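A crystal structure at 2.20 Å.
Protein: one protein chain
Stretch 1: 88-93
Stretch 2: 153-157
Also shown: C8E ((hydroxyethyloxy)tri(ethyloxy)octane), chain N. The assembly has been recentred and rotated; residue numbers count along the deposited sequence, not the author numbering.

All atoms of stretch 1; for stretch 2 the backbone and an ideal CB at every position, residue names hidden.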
# COMPACT_ATOMS: atom_id res chain seq x y z
N ASP A 88 18.67 16.85 8.64
CA ASP A 88 17.31 16.52 9.05
C ASP A 88 16.32 17.03 8.02
O ASP A 88 16.32 18.21 7.67
CB ASP A 88 16.97 17.10 10.43
CG ASP A 88 17.26 16.13 11.56
OD1 ASP A 88 18.36 15.52 11.57
OD2 ASP A 88 16.41 15.99 12.46
N ASP A 89 15.48 16.12 7.56
CA ASP A 89 14.61 16.38 6.43
C ASP A 89 13.14 16.43 6.85
O ASP A 89 12.36 17.24 6.34
CB ASP A 89 14.80 15.25 5.43
CG ASP A 89 14.17 15.55 4.12
OD1 ASP A 89 14.04 16.75 3.80
OD2 ASP A 89 13.78 14.59 3.43
N TYR A 90 12.78 15.54 7.76
CA TYR A 90 11.41 15.41 8.21
C TYR A 90 11.39 14.70 9.56
O TYR A 90 12.12 13.72 9.77
CB TYR A 90 10.56 14.63 7.20
CG TYR A 90 9.16 14.36 7.70
CD1 TYR A 90 8.17 15.33 7.62
CD2 TYR A 90 8.82 13.13 8.26
CE1 TYR A 90 6.88 15.10 8.09
CE2 TYR A 90 7.54 12.88 8.74
CZ TYR A 90 6.58 13.87 8.65
OH TYR A 90 5.31 13.63 9.11
N SER A 91 10.58 15.21 10.47
CA SER A 91 10.33 14.52 11.72
C SER A 91 8.89 14.76 12.16
O SER A 91 8.30 15.79 11.85
CB SER A 91 11.32 14.97 12.80
OG SER A 91 11.14 16.33 13.10
N HIS A 92 8.33 13.80 12.87
CA HIS A 92 6.99 13.94 13.41
C HIS A 92 6.84 12.97 14.54
O HIS A 92 7.42 11.88 14.52
CB HIS A 92 5.94 13.66 12.34
CG HIS A 92 4.54 13.68 12.86
ND1 HIS A 92 3.89 14.85 13.22
CD2 HIS A 92 3.65 12.68 13.09
CE1 HIS A 92 2.67 14.57 13.63
NE2 HIS A 92 2.50 13.26 13.56
N LEU A 93 6.09 13.36 15.55
CA LEU A 93 5.77 12.46 16.64
C LEU A 93 4.26 12.38 16.77
O LEU A 93 3.59 13.40 16.93
CB LEU A 93 6.40 12.94 17.94
CG LEU A 93 6.14 12.13 19.21
CD1 LEU A 93 4.75 12.38 19.73
CD2 LEU A 93 6.37 10.64 18.98
N UNK A 153 -3.62 13.48 6.56
CA UNK A 153 -2.61 12.66 5.93
C UNK A 153 -1.26 13.36 6.09
O UNK A 153 -1.17 14.57 5.88
CB UNK A 153 -2.94 12.41 4.46
N UNK A 154 -0.23 12.60 6.46
CA UNK A 154 1.14 13.13 6.61
C UNK A 154 2.17 12.38 5.79
O UNK A 154 2.30 11.16 5.94
CB UNK A 154 1.56 13.09 8.08
N UNK A 155 2.91 13.10 4.95
CA UNK A 155 4.10 12.55 4.29
C UNK A 155 5.29 13.51 4.37
O UNK A 155 5.11 14.69 4.66
CB UNK A 155 3.79 12.23 2.83
N UNK A 156 6.49 12.99 4.11
CA UNK A 156 7.73 13.78 4.11
C UNK A 156 7.61 15.06 3.26
O UNK A 156 8.54 15.88 3.23
CB UNK A 156 8.89 12.92 3.59
N UNK A 157 6.47 15.21 2.58
CA UNK A 157 6.11 16.43 1.86
C UNK A 157 4.70 16.89 2.23
O UNK A 157 4.09 17.68 1.51
CB UNK A 157 6.21 16.21 0.35
C1 C8E N . 14.40 9.13 15.62
C2 C8E N . 13.11 8.53 16.15
C3 C8E N . 11.94 9.48 15.92
C4 C8E N . 11.81 10.55 17.00
C5 C8E N . 11.59 11.92 16.36
C6 C8E N . 10.40 12.66 16.98
C7 C8E N . 10.22 14.02 16.31
C8 C8E N . 10.17 15.17 17.32
O9 C8E N . 10.78 16.33 16.77
C10 C8E N . 9.87 17.32 16.34
C11 C8E N . 10.59 18.66 16.23

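Stretch 1 is a strand in which Asp 89, Tyr 90 and His 92 turn toward stretch 2, while Ser 91 points elsewhere and lies near the detergent, with its OG 3.6 Å from C10 of C8E. The touching parts run roughly antiparallel, their directions 157° apart. No hydrogen bond joins them.

At position 153 the backbone is extended. The ideal CB has nothing of stretch 1 within 5.5 Å, so many side chains would suit. The residue is Ser 153, whose OG is hydrogen-bonded elsewhere in the structure.

Position 154 is also extended, and its CA-to-CB bond points toward stretch 1. The ideal CB lies 3.9 Å from Tyr 90 OH and 5.4 Å from His 92 CD2. A short side chain could meet the tyrosine hydroxyl. A longer one could continue to the imidazole, where a flat or cationic group, or simple methylenes, would suit the ring face. The residue is Arg 154. Its chain is bent at chi1 (m), then extended through chi2 and chi3 (both t). This carries CD over the face of His 92, 3.5 Å from the ring centroid and 9° off the normal, a CH-pi contact. CD also lies 3.7 Å from Tyr 90 OH. NE lies over one face of the His 92 ring, 3.1 Å from His 92 CE1; the rest of the guanidinium extends past the ring. NE and His 92 ND1 are not hydrogen-bonded.

At position 155 the CB points away from stretch 1, so many side chains would fit. The residue is Thr 155. Its backbone O lies 3.9 Å from Tyr 90 CE1. Its OG1 donates a hydrogen bond to the side chain at 157.

Position 156 has left the strand, with phi/psi of -51/-4. Its CB points sideways, 4.3 Å from Tyr 90 CB and 5.2 Å from Asp 89 OD2. The carboxylate favours a basic side chain, lysine or arginine; a neutral donor of sufficient length is also plausible. The residue is Arg 156. Its NH1 forms a salt bridge with Asp 89 OD2 at 2.7 Å. CG packs 3.5 Å from Tyr 90 CB. The backbone helps too: CA sits over the tyrosine face, 4.1 Å from the ring centroid.

At position 157 the CB points away from stretch 1, leaving the choice open. The residue is Glu 157. Its end comes nearer but makes no contact with stretch 1; OE1 instead accepts the hydrogen bond from Thr 155 OG1, at 3.1 Å.

Stretch 2 (153-157) SRTRE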
# COMPACT_ATOMS: atom_id res chain seq x y z
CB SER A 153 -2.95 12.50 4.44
OG SER A 153 -1.91 11.84 3.73
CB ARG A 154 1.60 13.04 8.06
CG ARG A 154 1.03 14.11 8.95
CD ARG A 154 1.80 14.22 10.26
NE ARG A 154 1.37 15.43 10.96
CZ ARG A 154 0.28 15.49 11.72
NH1 ARG A 154 -0.45 14.39 11.87
NH2 ARG A 154 -0.07 16.62 12.33
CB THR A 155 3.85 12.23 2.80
OG1 THR A 155 3.59 13.45 2.10
CG2 THR A 155 2.66 11.32 2.66
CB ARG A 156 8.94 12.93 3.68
CG ARG A 156 10.31 13.61 3.82
CD ARG A 156 11.50 12.60 3.91
NE ARG A 156 11.86 11.99 2.62
CZ ARG A 156 13.11 11.70 2.25
NH1 ARG A 156 14.13 11.98 3.05
NH2 ARG A 156 13.35 11.14 1.07
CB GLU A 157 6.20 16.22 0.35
CG GLU A 157 7.44 15.46 -0.10
CD GLU A 157 7.32 13.97 0.13
OE1 GLU A 157 6.18 13.50 0.31
OE2 GLU A 157 8.36 13.27 0.15
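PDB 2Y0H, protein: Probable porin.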